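Iron transport multicopper oxidase FET3 (Saccharomyces cerevisiae, PDB 1ZPU) oxidises ferrous to ferric iron with oxygen, using four bound copper ions, so that the permease FTR1 can carry the iron into the yeast cell. Local coordinates at residues Q168-V182 / L268-K280. Residues are numbered along the deposited sequence; the frame is centred on the assembly and turned at random.
Sequences QNLIVNNTMNLTWEV and LQLNATSYMVYNK. With MAN (alpha-D-mannopyranose), chain H; NAG (2-acetamido-2-deoxy-beta-D-glucopyranose), chain B; NAG (2-acetamido-2-deoxy-beta-D-glucopyranose), chain G; NAG (2-acetamido-2-deoxy-beta-D-glucopyranose), chain C.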
ATOM      1  N   GLN A 168      -5.327  15.395 -11.348  1.00 68.78           N
ATOM      2  CA  GLN A 168      -6.285  16.346 -11.875  1.00 68.46           C
ATOM      3  C   GLN A 168      -7.557  16.436 -11.069  1.00 68.80           C
ATOM      4  O   GLN A 168      -8.231  17.459 -11.113  1.00 68.83           O
ATOM      5  CB  GLN A 168      -6.582  16.055 -13.340  1.00 68.32           C
ATOM      6  CG  GLN A 168      -5.554  16.667 -14.307  1.00 67.69           C
ATOM      7  CD  GLN A 168      -4.141  16.139 -14.070  1.00 66.80           C
ATOM      8  OE1 GLN A 168      -3.793  15.042 -14.500  1.00 66.35           O
ATOM      9  NE2 GLN A 168      -3.333  16.916 -13.365  1.00 66.22           N
ATOM     10  N   ASN A 169      -7.876  15.374 -10.328  1.00 68.80           N
ATOM     11  CA  ASN A 169      -9.088  15.308  -9.523  1.00 68.78           C
ATOM     12  C   ASN A 169      -9.065  14.193  -8.501  1.00 68.97           C
ATOM     13  O   ASN A 169      -8.348  13.207  -8.661  1.00 69.04           O
ATOM     14  CB  ASN A 169     -10.317  15.084 -10.415  1.00 68.49           C
ATOM     15  CG  ASN A 169     -11.006  16.374 -10.792  1.00 69.27           C
ATOM     16  OD1 ASN A 169     -11.344  17.214  -9.928  1.00 69.92           O
ATOM     17  ND2 ASN A 169     -11.218  16.554 -12.088  1.00 69.33           N
ATOM     18  N   LEU A 170      -9.885  14.349  -7.463  1.00 69.08           N
ATOM     19  CA  LEU A 170     -10.217  13.247  -6.566  1.00 69.13           C
ATOM     20  C   LEU A 170     -11.411  12.460  -7.107  1.00 68.90           C
ATOM     21  O   LEU A 170     -12.365  13.042  -7.627  1.00 69.30           O
ATOM     22  CB  LEU A 170     -10.542  13.776  -5.156  1.00 69.45           C
ATOM     23  CG  LEU A 170      -9.366  14.382  -4.377  1.00 70.39           C
ATOM     24  CD1 LEU A 170      -9.762  14.793  -2.976  1.00 70.24           C
ATOM     25  CD2 LEU A 170      -8.212  13.395  -4.325  1.00 71.42           C
ATOM     26  N   ILE A 171     -11.362  11.142  -6.973  1.00 68.48           N
ATOM     27  CA  ILE A 171     -12.466  10.285  -7.373  1.00 68.08           C
ATOM     28  C   ILE A 171     -12.907   9.328  -6.255  1.00 68.35           C
ATOM     29  O   ILE A 171     -12.146   9.062  -5.323  1.00 68.50           O
ATOM     30  CB  ILE A 171     -12.131   9.538  -8.670  1.00 67.88           C
ATOM     31  CG1 ILE A 171     -10.817   8.758  -8.519  1.00 67.52           C
ATOM     32  CG2 ILE A 171     -12.039  10.519  -9.816  1.00 66.43           C
ATOM     33  CD1 ILE A 171     -10.611   7.748  -9.579  1.00 66.47           C
ATOM     34  N   VAL A 172     -14.163   8.884  -6.327  1.00 68.35           N
ATOM     35  CA  VAL A 172     -14.725   7.835  -5.460  1.00 68.45           C
ATOM     36  C   VAL A 172     -15.385   6.795  -6.335  1.00 68.82           C
ATOM     37  O   VAL A 172     -16.111   7.151  -7.273  1.00 68.80           O
ATOM     38  CB  VAL A 172     -15.841   8.324  -4.460  1.00 68.60           C
ATOM     39  CG1 VAL A 172     -15.361   8.268  -3.065  1.00 68.57           C
ATOM     40  CG2 VAL A 172     -16.402   9.706  -4.797  1.00 67.55           C
ATOM     41  N   ASN A 173     -15.162   5.513  -6.022  1.00 69.08           N
ATOM     42  CA  ASN A 173     -15.716   4.404  -6.826  1.00 68.75           C
ATOM     43  C   ASN A 173     -15.587   4.663  -8.305  1.00 68.70           C
ATOM     44  O   ASN A 173     -16.489   4.379  -9.055  1.00 69.09           O
ATOM     45  CB  ASN A 173     -17.183   4.152  -6.502  1.00 67.93           C
ATOM     46  CG  ASN A 173     -17.361   3.248  -5.329  1.00 67.49           C
ATOM     47  OD1 ASN A 173     -16.447   3.087  -4.503  1.00 67.17           O
ATOM     48  ND2 ASN A 173     -18.555   2.648  -5.237  1.00 67.18           N
ATOM     49  N   ASN A 174     -14.462   5.238  -8.709  1.00 68.87           N
ATOM     50  CA  ASN A 174     -14.159   5.504 -10.107  1.00 68.69           C
ATOM     51  C   ASN A 174     -15.137   6.440 -10.831  1.00 68.91           C
ATOM     52  O   ASN A 174     -15.357   6.300 -12.040  1.00 69.34           O
ATOM     53  CB  ASN A 174     -13.953   4.194 -10.877  1.00 68.24           C
ATOM     54  CG  ASN A 174     -12.817   3.358 -10.307  1.00 68.65           C
ATOM     55  OD1 ASN A 174     -11.644   3.665 -10.487  1.00 69.52           O
ATOM     56  ND2 ASN A 174     -13.168   2.298  -9.609  1.00 69.24           N
ATOM     57  N   THR A 175     -15.716   7.384 -10.094  1.00 68.92           N
ATOM     58  CA  THR A 175     -16.327   8.600 -10.681  1.00 69.25           C
ATOM     59  C   THR A 175     -16.140   9.778  -9.764  1.00 69.25           C
ATOM     60  O   THR A 175     -15.400   9.722  -8.792  1.00 69.32           O
ATOM     61  CB  THR A 175     -17.858   8.541 -10.847  1.00 68.68           C
ATOM     62  OG1 THR A 175     -18.400   7.630  -9.893  1.00 69.09           O
ATOM     63  CG2 THR A 175     -18.238   8.143 -12.242  1.00 70.18           C
ATOM     64  N   MET A 176     -16.861  10.839 -10.088  1.00 69.41           N
ATOM     65  CA  MET A 176     -16.989  11.990  -9.238  1.00 69.57           C
ATOM     66  C   MET A 176     -18.460  12.188  -8.907  1.00 69.41           C
ATOM     67  O   MET A 176     -19.327  11.591  -9.542  1.00 69.27           O
ATOM     68  CB  MET A 176     -16.435  13.214  -9.950  1.00 69.21           C
ATOM     69  CG  MET A 176     -14.935  13.211 -10.027  1.00 69.25           C
ATOM     70  SD  MET A 176     -14.337  14.859 -10.377  1.00 70.93           S
ATOM     71  CE  MET A 176     -14.209  15.590  -8.747  1.00 70.53           C
ATOM     72  N   ASN A 177     -18.735  13.032  -7.914  1.00 69.77           N
ATOM     73  CA  ASN A 177     -20.110  13.362  -7.499  1.00 69.66           C
ATOM     74  C   ASN A 177     -21.050  12.148  -7.508  1.00 69.31           C
ATOM     75  O   ASN A 177     -22.030  12.090  -8.240  1.00 69.03           O
ATOM     76  CB  ASN A 177     -20.664  14.595  -8.240  1.00 69.46           C
ATOM     77  CG  ASN A 177     -20.051  14.783  -9.603  1.00 70.64           C
ATOM     78  OD1 ASN A 177     -20.229  13.944 -10.463  1.00 74.05           O
ATOM     79  ND2 ASN A 177     -19.341  15.883  -9.815  1.00 71.70           N
ATOM     80  N   LEU A 178     -20.694  11.190  -6.652  1.00 69.26           N
ATOM     81  CA  LEU A 178     -21.362   9.916  -6.475  1.00 68.93           C
ATOM     82  C   LEU A 178     -22.558  10.020  -5.558  1.00 69.03           C
ATOM     83  O   LEU A 178     -22.561  10.790  -4.593  1.00 69.00           O
ATOM     84  CB  LEU A 178     -20.377   8.953  -5.821  1.00 68.91           C
ATOM     85  CG  LEU A 178     -20.766   7.505  -5.539  1.00 68.80           C
ATOM     86  CD1 LEU A 178     -20.966   6.738  -6.848  1.00 69.04           C
ATOM     87  CD2 LEU A 178     -19.679   6.860  -4.719  1.00 68.87           C
ATOM     88  N   THR A 179     -23.542   9.181  -5.844  1.00 68.96           N
ATOM     89  CA  THR A 179     -24.754   9.068  -5.066  1.00 68.85           C
ATOM     90  C   THR A 179     -24.742   7.825  -4.162  1.00 69.11           C
ATOM     91  O   THR A 179     -24.460   6.706  -4.623  1.00 69.42           O
ATOM     92  CB  THR A 179     -25.917   9.007  -6.027  1.00 68.31           C
ATOM     93  OG1 THR A 179     -26.127  10.317  -6.545  1.00 68.07           O
ATOM     94  CG2 THR A 179     -27.159   8.525  -5.349  1.00 68.64           C
ATOM     95  N   TRP A 180     -25.039   8.029  -2.878  1.00 68.95           N
ATOM     96  CA  TRP A 180     -25.242   6.937  -1.945  1.00 68.78           C
ATOM     97  C   TRP A 180     -26.640   7.068  -1.352  1.00 69.08           C
ATOM     98  O   TRP A 180     -26.919   7.961  -0.538  1.00 69.11           O
ATOM     99  CB  TRP A 180     -24.154   6.942  -0.870  1.00 68.72           C
ATOM    100  CG  TRP A 180     -24.309   5.903   0.198  1.00 68.29           C
ATOM    101  CD1 TRP A 180     -24.835   4.656   0.060  1.00 68.70           C
ATOM    102  CD2 TRP A 180     -23.901   6.014   1.557  1.00 67.98           C
ATOM    103  NE1 TRP A 180     -24.793   3.983   1.252  1.00 67.87           N
ATOM    104  CE2 TRP A 180     -24.216   4.790   2.191  1.00 67.72           C
ATOM    105  CE3 TRP A 180     -23.309   7.035   2.312  1.00 69.24           C
ATOM    106  CZ2 TRP A 180     -23.970   4.555   3.549  1.00 68.41           C
ATOM    107  CZ3 TRP A 180     -23.056   6.804   3.677  1.00 69.15           C
ATOM    108  CH2 TRP A 180     -23.390   5.568   4.276  1.00 69.12           C
ATOM    109  N   GLU A 181     -27.527   6.186  -1.795  1.00 69.29           N
ATOM    110  CA  GLU A 181     -28.924   6.182  -1.348  1.00 69.53           C
ATOM    111  C   GLU A 181     -29.068   5.439  -0.025  1.00 69.33           C
ATOM    112  O   GLU A 181     -28.766   4.250   0.053  1.00 69.34           O
ATOM    113  CB  GLU A 181     -29.799   5.480  -2.381  1.00 69.78           C
ATOM    114  CG  GLU A 181     -29.512   5.868  -3.812  1.00 71.42           C
ATOM    115  CD  GLU A 181     -30.775   5.867  -4.647  1.00 74.38           C
ATOM    116  OE1 GLU A 181     -31.069   6.921  -5.261  1.00 75.35           O
ATOM    117  OE2 GLU A 181     -31.488   4.826  -4.671  1.00 75.01           O
ATOM    118  N   VAL A 182     -29.539   6.122   1.012  1.00 69.19           N
ATOM    119  CA  VAL A 182     -29.615   5.486   2.325  1.00 69.07           C
ATOM    120  C   VAL A 182     -31.039   5.304   2.797  1.00 69.08           C
ATOM    121  O   VAL A 182     -31.951   5.890   2.235  1.00 69.30           O
ATOM    122  CB  VAL A 182     -28.783   6.228   3.412  1.00 69.16           C
ATOM    123  CG1 VAL A 182     -27.287   6.083   3.133  1.00 68.60           C
ATOM    124  CG2 VAL A 182     -29.202   7.687   3.536  1.00 68.37           C
ATOM    125  N   LEU A 268      -7.348  23.409  -9.876  1.00 69.36           N
ATOM    126  CA  LEU A 268      -7.541  22.096  -9.247  1.00 69.18           C
ATOM    127  C   LEU A 268      -8.567  22.143  -8.126  1.00 69.31           C
ATOM    128  O   LEU A 268      -8.378  22.837  -7.125  1.00 69.17           O
ATOM    129  CB  LEU A 268      -6.228  21.525  -8.696  1.00 69.24           C
ATOM    130  CG  LEU A 268      -6.316  20.243  -7.862  1.00 68.70           C
ATOM    131  CD1 LEU A 268      -6.993  19.124  -8.632  1.00 67.73           C
ATOM    132  CD2 LEU A 268      -4.941  19.807  -7.403  1.00 68.75           C
ATOM    133  N   GLN A 269      -9.646  21.385  -8.307  1.00 69.49           N
ATOM    134  CA  GLN A 269     -10.646  21.215  -7.258  1.00 69.75           C
ATOM    135  C   GLN A 269     -10.033  20.442  -6.105  1.00 69.48           C
ATOM    136  O   GLN A 269      -9.868  19.230  -6.180  1.00 69.55           O
ATOM    137  CB  GLN A 269     -11.894  20.508  -7.796  1.00 69.88           C
ATOM    138  CG  GLN A 269     -12.717  21.373  -8.745  1.00 72.07           C
ATOM    139  CD  GLN A 269     -13.229  22.663  -8.081  1.00 75.35           C
ATOM    140  OE1 GLN A 269     -13.922  22.619  -7.053  1.00 77.59           O
ATOM    141  NE2 GLN A 269     -12.884  23.811  -8.663  1.00 75.15           N
ATOM    142  N   LEU A 270      -9.657  21.157  -5.051  1.00 69.35           N
ATOM    143  CA  LEU A 270      -8.995  20.530  -3.919  1.00 69.11           C
ATOM    144  C   LEU A 270      -9.964  19.689  -3.108  1.00 69.33           C
ATOM    145  O   LEU A 270      -9.576  18.658  -2.515  1.00 69.58           O
ATOM    146  CB  LEU A 270      -8.337  21.572  -3.028  1.00 69.05           C
ATOM    147  CG  LEU A 270      -7.083  22.276  -3.529  1.00 68.22           C
ATOM    148  CD1 LEU A 270      -6.555  23.191  -2.427  1.00 66.53           C
ATOM    149  CD2 LEU A 270      -6.022  21.275  -4.005  1.00 67.08           C
ATOM    150  N   ASN A 271     -11.222  20.114  -3.068  1.00 69.24           N
ATOM    151  CA  ASN A 271     -12.210  19.330  -2.339  1.00 69.39           C
ATOM    152  C   ASN A 271     -13.418  18.935  -3.164  1.00 68.97           C
ATOM    153  O   ASN A 271     -13.935  19.725  -3.905  1.00 69.37           O
ATOM    154  CB  ASN A 271     -12.542  19.920  -0.944  1.00 69.21           C
ATOM    155  CG  ASN A 271     -12.609  21.419  -0.927  1.00 69.64           C
ATOM    156  OD1 ASN A 271     -13.436  21.996  -1.606  1.00 73.57           O
ATOM    157  ND2 ASN A 271     -11.756  22.063  -0.124  1.00 69.93           N
ATOM    158  N   ALA A 272     -13.826  17.682  -3.050  1.00 68.96           N
ATOM    159  CA  ALA A 272     -14.854  17.101  -3.904  1.00 68.88           C
ATOM    160  C   ALA A 272     -16.075  16.661  -3.096  1.00 69.01           C
ATOM    161  O   ALA A 272     -15.939  16.102  -2.006  1.00 69.25           O
ATOM    162  CB  ALA A 272     -14.295  15.945  -4.656  1.00 68.51           C
ATOM    163  N   THR A 273     -17.266  16.927  -3.634  1.00 68.93           N
ATOM    164  CA  THR A 273     -18.522  16.622  -2.946  1.00 68.66           C
ATOM    165  C   THR A 273     -19.255  15.459  -3.607  1.00 68.76           C
ATOM    166  O   THR A 273     -19.471  15.454  -4.822  1.00 68.64           O
ATOM    167  CB  THR A 273     -19.516  17.831  -2.930  1.00 68.52           C
ATOM    168  OG1 THR A 273     -18.881  19.021  -2.446  1.00 68.28           O
ATOM    169  CG2 THR A 273     -20.734  17.521  -2.098  1.00 67.26           C
ATOM    170  N   SER A 274     -19.647  14.489  -2.789  1.00 68.76           N
ATOM    171  CA  SER A 274     -20.574  13.440  -3.194  1.00 69.01           C
ATOM    172  C   SER A 274     -21.834  13.497  -2.330  1.00 69.09           C
ATOM    173  O   SER A 274     -21.944  14.340  -1.439  1.00 69.11           O
ATOM    174  CB  SER A 274     -19.928  12.068  -3.101  1.00 69.17           C
ATOM    175  OG  SER A 274     -19.279  11.748  -4.316  1.00 70.03           O
ATOM    176  N   TYR A 275     -22.792  12.612  -2.591  1.00 68.92           N
ATOM    177  CA  TYR A 275     -24.115  12.784  -2.017  1.00 68.88           C
ATOM    178  C   TYR A 275     -24.633  11.605  -1.223  1.00 68.82           C
ATOM    179  O   TYR A 275     -24.856  10.527  -1.757  1.00 68.76           O
ATOM    180  CB  TYR A 275     -25.134  13.121  -3.106  1.00 68.96           C
ATOM    181  CG  TYR A 275     -24.585  14.029  -4.160  1.00 69.37           C
ATOM    182  CD1 TYR A 275     -24.444  13.583  -5.474  1.00 68.62           C
ATOM    183  CD2 TYR A 275     -24.180  15.328  -3.846  1.00 68.84           C
ATOM    184  CE1 TYR A 275     -23.930  14.401  -6.448  1.00 68.13           C
ATOM    185  CE2 TYR A 275     -23.661  16.156  -4.817  1.00 69.05           C
ATOM    186  CZ  TYR A 275     -23.537  15.679  -6.120  1.00 69.31           C
ATOM    187  OH  TYR A 275     -23.024  16.495  -7.103  1.00 70.50           O
ATOM    188  N   MET A 276     -24.849  11.840   0.064  1.00 68.78           N
ATOM    189  CA  MET A 276     -25.645  10.937   0.879  1.00 68.84           C
ATOM    190  C   MET A 276     -27.125  11.334   0.739  1.00 68.85           C
ATOM    191  O   MET A 276     -27.568  12.375   1.254  1.00 68.67           O
ATOM    192  CB  MET A 276     -25.188  10.968   2.333  1.00 68.51           C
ATOM    193  CG  MET A 276     -25.809   9.906   3.190  1.00 68.09           C
ATOM    194  SD  MET A 276     -25.091   9.978   4.829  1.00 69.52           S
ATOM    195  CE  MET A 276     -26.228   8.966   5.769  1.00 69.51           C
ATOM    196  N   VAL A 277     -27.866  10.495   0.016  1.00 68.73           N
ATOM    197  CA  VAL A 277     -29.225  10.808  -0.397  1.00 68.64           C
ATOM    198  C   VAL A 277     -30.285  10.069   0.427  1.00 68.77           C
ATOM    199  O   VAL A 277     -30.448   8.858   0.306  1.00 68.94           O
ATOM    200  CB  VAL A 277     -29.443  10.513  -1.906  1.00 68.23           C
ATOM    201  CG1 VAL A 277     -30.823  10.913  -2.323  1.00 67.68           C
ATOM    202  CG2 VAL A 277     -28.416  11.235  -2.765  1.00 68.28           C
ATOM    203  N   TYR A 278     -31.004  10.809   1.261  1.00 68.73           N
ATOM    204  CA  TYR A 278     -32.126  10.259   2.000  1.00 68.60           C
ATOM    205  C   TYR A 278     -33.373  10.420   1.155  1.00 68.64           C
ATOM    206  O   TYR A 278     -34.276   9.601   1.224  1.00 68.76           O
ATOM    207  CB  TYR A 278     -32.328  10.992   3.330  1.00 68.38           C
ATOM    208  CG  TYR A 278     -31.365  10.658   4.452  1.00 67.81           C
ATOM    209  CD1 TYR A 278     -30.037  11.072   4.411  1.00 67.30           C
ATOM    210  CD2 TYR A 278     -31.806   9.983   5.587  1.00 67.77           C
ATOM    211  CE1 TYR A 278     -29.168  10.787   5.446  1.00 67.47           C
ATOM    212  CE2 TYR A 278     -30.944   9.701   6.636  1.00 67.79           C
ATOM    213  CZ  TYR A 278     -29.629  10.105   6.559  1.00 67.88           C
ATOM    214  OH  TYR A 278     -28.774   9.826   7.597  1.00 67.77           O
ATOM    215  N   ASN A 279     -33.416  11.492   0.370  1.00 68.61           N
ATOM    216  CA  ASN A 279     -34.584  11.834  -0.429  1.00 68.63           C
ATOM    217  C   ASN A 279     -34.192  12.062  -1.888  1.00 68.88           C
ATOM    218  O   ASN A 279     -33.463  13.001  -2.215  1.00 68.98           O
ATOM    219  CB  ASN A 279     -35.272  13.068   0.152  1.00 68.40           C
ATOM    220  CG  ASN A 279     -36.590  13.367  -0.511  1.00 67.81           C
ATOM    221  OD1 ASN A 279     -36.866  12.900  -1.617  1.00 67.46           O
ATOM    222  ND2 ASN A 279     -37.429  14.136   0.184  1.00 67.69           N
ATOM    223  N   LYS A 280     -34.679  11.187  -2.759  1.00 69.13           N
ATOM    224  CA  LYS A 280     -34.260  11.162  -4.162  1.00 69.38           C
ATOM    225  C   LYS A 280     -34.705  12.387  -4.931  1.00 69.20           C
ATOM    226  O   LYS A 280     -34.255  12.635  -6.044  1.00 69.24           O
ATOM    227  CB  LYS A 280     -34.799   9.915  -4.855  1.00 69.44           C
ATOM    228  CG  LYS A 280     -34.028   8.650  -4.510  1.00 70.89           C
ATOM    229  CD  LYS A 280     -33.882   7.732  -5.728  1.00 73.43           C
ATOM    230  CE  LYS A 280     -35.216   7.129  -6.120  1.00 74.56           C
ATOM    231  NZ  LYS A 280     -35.899   6.577  -4.908  1.00 75.00           N
TER
HETATM  232  C1  MAN H   5     -11.573  21.154 -13.999  1.00 72.21           C
HETATM  233  C2  MAN H   5     -11.643  20.685 -12.550  1.00 70.68           C
HETATM  234  C3  MAN H   5     -10.253  20.496 -11.960  1.00 71.97           C
HETATM  235  C4  MAN H   5      -9.397  19.656 -12.897  1.00 72.60           C
HETATM  236  C5  MAN H   5      -9.356  20.276 -14.277  1.00 72.41           C
HETATM  237  C6  MAN H   5      -8.562  19.382 -15.210  1.00 72.66           C
HETATM  238  O2  MAN H   5     -12.295  19.445 -12.507  1.00 67.50           O
HETATM  239  O3  MAN H   5     -10.340  19.837 -10.716  1.00 72.45           O
HETATM  240  O4  MAN H   5      -8.093  19.556 -12.394  1.00 73.79           O
HETATM  241  O5  MAN H   5     -10.677  20.366 -14.762  1.00 72.85           O
HETATM  242  O6  MAN H   5      -8.678  19.918 -16.508  1.00 75.35           O
HETATM  243  C1  NAG B   1     -19.278  16.165 -11.249  1.00 72.37           C
HETATM  244  C2  NAG B   1     -19.076  15.643 -12.675  1.00 70.93           C
HETATM  245  C3  NAG B   1     -18.019  16.424 -13.456  1.00 72.98           C
HETATM  246  C4  NAG B   1     -18.207  17.931 -13.363  1.00 75.62           C
HETATM  247  C5  NAG B   1     -18.376  18.258 -11.878  1.00 76.55           C
HETATM  248  C6  NAG B   1     -18.694  19.718 -11.624  1.00 77.64           C
HETATM  249  C7  NAG B   1     -18.957  13.193 -13.169  1.00 68.36           C
HETATM  250  C8  NAG B   1     -20.413  12.988 -13.485  1.00 67.01           C
HETATM  251  N2  NAG B   1     -18.553  14.315 -12.578  1.00 69.98           N
HETATM  252  O3  NAG B   1     -18.010  16.062 -14.816  1.00 72.07           O
HETATM  253  O4  NAG B   1     -17.062  18.557 -13.917  1.00 78.93           O
HETATM  254  O5  NAG B   1     -19.495  17.543 -11.401  1.00 76.03           O
HETATM  255  O6  NAG B   1     -19.999  19.914 -12.124  1.00 80.08           O
HETATM  256  O7  NAG B   1     -18.134  12.314 -13.403  1.00 67.02           O
HETATM  257  C1  NAG G   1     -18.718   1.626  -4.222  1.00 65.65           C
HETATM  258  C2  NAG G   1     -20.222   1.523  -3.946  1.00 63.91           C
HETATM  259  C3  NAG G   1     -20.519   0.359  -3.008  1.00 64.45           C
HETATM  260  C4  NAG G   1     -19.855  -0.951  -3.447  1.00 65.85           C
HETATM  261  C5  NAG G   1     -18.395  -0.693  -3.756  1.00 65.41           C
HETATM  262  C6  NAG G   1     -17.852  -1.936  -4.428  1.00 66.89           C
HETATM  263  C7  NAG G   1     -21.790   3.402  -3.866  1.00 65.72           C
HETATM  264  C8  NAG G   1     -22.404   4.514  -3.046  1.00 64.81           C
HETATM  265  N2  NAG G   1     -20.723   2.762  -3.386  1.00 63.94           N
HETATM  266  O3  NAG G   1     -21.907   0.166  -2.978  1.00 64.22           O
HETATM  267  O4  NAG G   1     -19.830  -1.911  -2.403  1.00 68.46           O
HETATM  268  O5  NAG G   1     -18.268   0.366  -4.666  1.00 65.20           O
HETATM  269  O6  NAG G   1     -16.469  -1.822  -4.654  1.00 68.98           O
HETATM  270  O7  NAG G   1     -22.286   3.113  -4.952  1.00 68.11           O
HETATM  271  C1  NAG C2014     -38.369  14.912  -0.588  1.00 67.84           C
HETATM  272  C2  NAG C2014     -39.720  14.550   0.033  1.00 68.57           C
HETATM  273  C3  NAG C2014     -40.818  15.408  -0.576  1.00 68.34           C
HETATM  274  C4  NAG C2014     -40.473  16.881  -0.357  1.00 67.83           C
HETATM  275  C5  NAG C2014     -39.096  17.139  -0.963  1.00 67.36           C
HETATM  276  C6  NAG C2014     -38.609  18.559  -0.754  1.00 67.59           C
HETATM  277  C7  NAG C2014     -40.207  12.343   0.907  1.00 71.44           C
HETATM  278  C8  NAG C2014     -41.459  11.516   0.863  1.00 71.50           C
HETATM  279  N2  NAG C2014     -40.022  13.143  -0.145  1.00 69.96           N
HETATM  280  O3  NAG C2014     -42.063  15.065  -0.010  1.00 68.96           O
HETATM  281  O4  NAG C2014     -41.432  17.706  -0.978  1.00 67.05           O
HETATM  282  O5  NAG C2014     -38.141  16.288  -0.381  1.00 67.05           O
HETATM  283  O6  NAG C2014     -37.552  18.748  -1.663  1.00 67.84           O
HETATM  284  O7  NAG C2014     -39.428  12.260   1.875  1.00 72.46           O
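Tyr275 N donates to Leu178 O, and Trp180 N to Tyr275 O (2.7 Å). Val277 N then reaches Trp180 O, and Val182 N reaches Val277 O. These bonds pair strand 179-181 in parallel with strand 271-277, at the margin of a sheet in the second plastocyanin-like domain. Just before this pairing, Leu178 N bonds to Ser274 OG (2.8 Å).

Apolar packing lies on the Trp180 and Met276 face. Met276 is extended, its CG opposite the backbone N (chi1 -171°), and runs alongside Trp180, a Met-aromatic contact with SD set obliquely to the ring. Val182 CG1 lies over one face of the indole. Its other methyl, CG2, sits 3.6 Å from the Tyr278 ring centroid, a CH-pi contact.

On the other face, the Tyr275 ring lies beside Asn177, with CE1, CZ and OH near Asn177 CB, and Thr179 OG1 meets the ring edge. A serine in place of Tyr275 would probably open a gap beside glycosylated Asn177 and Thr179.

A mannose ties the far end: Asn169 ND2 donates to its O2 (3.1 Å), and Gln269 N to its O3 (2.9 Å). Backbone bonds thus fix the parallel register, side chains pack on both faces, and the sugar adds polar bonds between the two segments where Asn169, on an edge strand of the domain's other sheet, nears Gln269.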